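Probable porin (Pseudomonas aeruginosa, PDB 2Y0H) probably acts as an outer-membrane porin of the OprD family, a monomeric 18-stranded beta-barrel likely to let small solutes cross the outer membrane. Local coordinates at residues D162-D170 with D272-Y280. Numbering follows the deposited sequence.
Sequences DDMYIMGRD and DAFPVLNGY
One face of the Y165 ring is covered by N278, whose CB sits 3.5 Å from the ring centroid in a CH-pi contact, and the carboxamide continues flat over the CD1-CE1 side, its plane 13° from that of the ring. N278 chi1 (65°) sets CG between the backbone N and the carbonyl carbon, and chi2 (-69°) points OD1 at Y165 N, from which it accepts a hydrogen bond (3.0 Å), the donor lying above the amide plane. The Y280 ring has M167 SD above its face, 4.9 Å from the centroid, a distant Met-aromatic contact, while R124 makes a cation-pi contact with the same tyrosine. The R169 guanidinium carries I166 CD1 over one face; its NH1 stays 4.1 Å from D272 OD1, beyond a salt bridge, while R169 NH2 hydrogen-bonds S240 OG and D272 OD2 accepts from D244 N. A single backbone bridge pairs I166 with L277, flanked by hydrogen bonds from M167 N to V276 O (2.8 Å) and N278 N to Y165 O (2.8 Å); a water joins M167 O to V276 N. Two inter-strand barrel loops are joined by these bonds and by M167-V276 packing; N278 grips Y165 through backbone N and OD1, the latter holding the carboxamide flat on the ring.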
loop_
_atom_site.group_PDB
_atom_site.type_symbol
_atom_site.label_atom_id
_atom_site.label_comp_id
_atom_site.label_asym_id
_atom_site.label_seq_id
_atom_site.Cartn_x
_atom_site.Cartn_y
_atom_site.Cartn_z
ATOM N N ASP A 162 20.037 -7.072 -2.325
ATOM C CA ASP A 162 19.130 -6.069 -1.782
ATOM C C ASP A 162 19.641 -4.637 -2.007
ATOM O O ASP A 162 20.347 -4.356 -2.982
ATOM C CB ASP A 162 18.860 -6.327 -0.291
ATOM C CG ASP A 162 18.042 -7.596 -0.044
ATOM O OD1 ASP A 162 17.793 -8.355 -1.008
ATOM O OD2 ASP A 162 17.641 -7.829 1.122
ATOM N N ASP A 163 19.284 -3.749 -1.089
ATOM C CA ASP A 163 19.443 -2.302 -1.257
ATOM C C ASP A 163 18.309 -1.726 -2.076
ATOM O O ASP A 163 17.730 -2.399 -2.930
ATOM C CB ASP A 163 20.788 -1.918 -1.868
ATOM C CG ASP A 163 21.939 -2.246 -0.962
ATOM O OD1 ASP A 163 21.685 -2.519 0.229
ATOM O OD2 ASP A 163 23.087 -2.246 -1.444
ATOM N N MET A 164 18.017 -0.460 -1.807
ATOM C CA MET A 164 16.818 0.194 -2.303
ATOM C C MET A 164 17.092 1.210 -3.409
ATOM O O MET A 164 18.164 1.818 -3.480
ATOM C CB MET A 164 16.081 0.848 -1.134
ATOM C CG MET A 164 15.535 -0.168 -0.156
ATOM S SD MET A 164 15.156 0.540 1.448
ATOM C CE MET A 164 16.799 0.997 2.034
ATOM N N TYR A 165 16.110 1.390 -4.276
ATOM C CA TYR A 165 16.253 2.316 -5.388
ATOM C C TYR A 165 14.856 2.733 -5.823
ATOM O O TYR A 165 13.872 2.141 -5.387
ATOM C CB TYR A 165 17.065 1.679 -6.533
ATOM C CG TYR A 165 16.516 0.352 -7.048
ATOM C CD1 TYR A 165 16.822 -0.850 -6.411
ATOM C CD2 TYR A 165 15.682 0.310 -8.159
ATOM C CE1 TYR A 165 16.328 -2.057 -6.879
ATOM C CE2 TYR A 165 15.179 -0.883 -8.632
ATOM C CZ TYR A 165 15.502 -2.063 -7.991
ATOM O OH TYR A 165 14.991 -3.244 -8.464
ATOM N N ILE A 166 14.759 3.774 -6.641
ATOM C CA ILE A 166 13.469 4.185 -7.186
ATOM C C ILE A 166 12.980 3.100 -8.127
ATOM O O ILE A 166 13.738 2.635 -8.981
ATOM C CB ILE A 166 13.560 5.517 -7.961
ATOM C CG1 ILE A 166 13.895 6.684 -7.009
ATOM C CG2 ILE A 166 12.262 5.756 -8.764
ATOM C CD1 ILE A 166 14.398 7.952 -7.713
ATOM N N MET A 167 11.718 2.700 -7.961
ATOM C CA MET A 167 11.092 1.700 -8.828
ATOM C C MET A 167 11.202 2.113 -10.294
ATOM O O MET A 167 10.738 3.193 -10.670
ATOM C CB MET A 167 9.614 1.552 -8.468
ATOM C CG MET A 167 8.862 0.474 -9.257
ATOM S SD MET A 167 9.232 -1.212 -8.714
ATOM C CE MET A 167 10.797 -1.532 -9.540
ATOM N N GLY A 168 11.810 1.258 -11.115
ATOM C CA GLY A 168 12.025 1.578 -12.522
ATOM C C GLY A 168 13.437 2.031 -12.879
ATOM O O GLY A 168 13.746 2.213 -14.056
ATOM N N ARG A 169 14.309 2.205 -11.887
ATOM C CA ARG A 169 15.676 2.663 -12.180
ATOM C C ARG A 169 16.803 1.644 -11.872
ATOM O O ARG A 169 16.540 0.482 -11.554
ATOM C CB ARG A 169 15.955 4.050 -11.551
ATOM C CG ARG A 169 14.700 4.798 -11.102
ATOM C CD ARG A 169 14.529 6.218 -11.667
ATOM N NE ARG A 169 15.568 7.143 -11.253
ATOM C CZ ARG A 169 15.490 8.478 -11.306
ATOM N NH1 ARG A 169 14.403 9.097 -11.735
ATOM N NH2 ARG A 169 16.525 9.210 -10.914
ATOM N N ASP A 170 18.052 2.104 -11.972
ATOM C CA ASP A 170 19.250 1.243 -11.908
ATOM C C ASP A 170 19.474 0.523 -10.561
ATOM O O ASP A 170 19.934 1.132 -9.579
ATOM C CB ASP A 170 20.492 2.074 -12.279
ATOM C CG ASP A 170 21.768 1.241 -12.356
ATOM O OD1 ASP A 170 21.700 -0.004 -12.206
ATOM O OD2 ASP A 170 22.850 1.849 -12.567
ATOM N N ASP A 272 9.526 13.436 -14.392
ATOM C CA ASP A 272 9.564 12.071 -13.860
ATOM C C ASP A 272 8.218 11.510 -13.389
ATOM O O ASP A 272 7.329 12.245 -12.969
ATOM C CB ASP A 272 10.576 11.967 -12.712
ATOM C CG ASP A 272 12.004 12.140 -13.187
ATOM O OD1 ASP A 272 12.321 11.586 -14.261
ATOM O OD2 ASP A 272 12.793 12.839 -12.505
ATOM N N ALA A 273 8.094 10.192 -13.450
ATOM C CA ALA A 273 7.025 9.499 -12.758
ATOM C C ALA A 273 7.185 9.708 -11.253
ATOM O O ALA A 273 8.258 10.050 -10.779
ATOM C CB ALA A 273 7.057 8.006 -13.086
ATOM N N PHE A 274 6.107 9.497 -10.508
ATOM C CA PHE A 274 6.155 9.533 -9.057
ATOM C C PHE A 274 7.107 8.463 -8.493
ATOM O O PHE A 274 6.920 7.271 -8.740
ATOM C CB PHE A 274 4.747 9.332 -8.491
ATOM C CG PHE A 274 4.679 9.392 -6.995
ATOM C CD1 PHE A 274 5.108 10.534 -6.313
ATOM C CD2 PHE A 274 4.180 8.312 -6.263
ATOM C CE1 PHE A 274 5.042 10.605 -4.934
ATOM C CE2 PHE A 274 4.108 8.365 -4.869
ATOM C CZ PHE A 274 4.536 9.517 -4.200
ATOM N N PRO A 275 8.128 8.892 -7.737
ATOM C CA PRO A 275 9.101 7.951 -7.158
ATOM C C PRO A 275 8.508 7.120 -6.023
ATOM O O PRO A 275 7.947 7.683 -5.075
ATOM C CB PRO A 275 10.196 8.871 -6.610
ATOM C CG PRO A 275 9.979 10.202 -7.315
ATOM C CD PRO A 275 8.512 10.295 -7.509
ATOM N N VAL A 276 8.609 5.798 -6.145
ATOM C CA VAL A 276 8.367 4.889 -5.028
ATOM C C VAL A 276 9.567 3.983 -4.883
ATOM O O VAL A 276 10.305 3.773 -5.851
ATOM C CB VAL A 276 7.102 4.017 -5.236
ATOM C CG1 VAL A 276 5.849 4.838 -5.008
ATOM C CG2 VAL A 276 7.090 3.393 -6.642
ATOM N N LEU A 277 9.761 3.443 -3.680
ATOM C CA LEU A 277 10.791 2.430 -3.445
ATOM C C LEU A 277 10.545 1.173 -4.289
ATOM O O LEU A 277 9.397 0.791 -4.530
ATOM C CB LEU A 277 10.850 2.054 -1.961
ATOM C CG LEU A 277 11.274 3.181 -1.009
ATOM C CD1 LEU A 277 11.141 2.764 0.457
ATOM C CD2 LEU A 277 12.700 3.626 -1.318
ATOM N N ASN A 278 11.627 0.534 -4.724
ATOM C CA ASN A 278 11.546 -0.697 -5.511
ATOM C C ASN A 278 10.858 -1.818 -4.729
ATOM O O ASN A 278 10.748 -1.758 -3.503
ATOM C CB ASN A 278 12.951 -1.168 -5.869
ATOM C CG ASN A 278 13.726 -1.568 -4.644
ATOM O OD1 ASN A 278 14.078 -0.720 -3.820
ATOM N ND2 ASN A 278 13.939 -2.868 -4.472
ATOM N N GLY A 279 10.415 -2.847 -5.444
ATOM C CA GLY A 279 9.750 -3.984 -4.829
ATOM C C GLY A 279 8.236 -3.851 -4.877
ATOM O O GLY A 279 7.527 -4.405 -4.046
ATOM N N TYR A 280 7.741 -3.102 -5.850
ATOM C CA TYR A 280 6.299 -2.883 -5.997
ATOM C C TYR A 280 5.644 -2.259 -4.757
ATOM O O TYR A 280 4.471 -2.486 -4.468
ATOM C CB TYR A 280 5.593 -4.185 -6.398
ATOM C CG TYR A 280 6.025 -4.699 -7.759
ATOM C CD1 TYR A 280 5.579 -4.084 -8.929
ATOM C CD2 TYR A 280 6.883 -5.788 -7.873
ATOM C CE1 TYR A 280 5.966 -4.547 -10.176
ATOM C CE2 TYR A 280 7.279 -6.260 -9.116
ATOM C CZ TYR A 280 6.816 -5.635 -10.264
ATOM O OH TYR A 280 7.208 -6.099 -11.501
HETATM O O HOH W 1 9.072 4.972 -9.279
#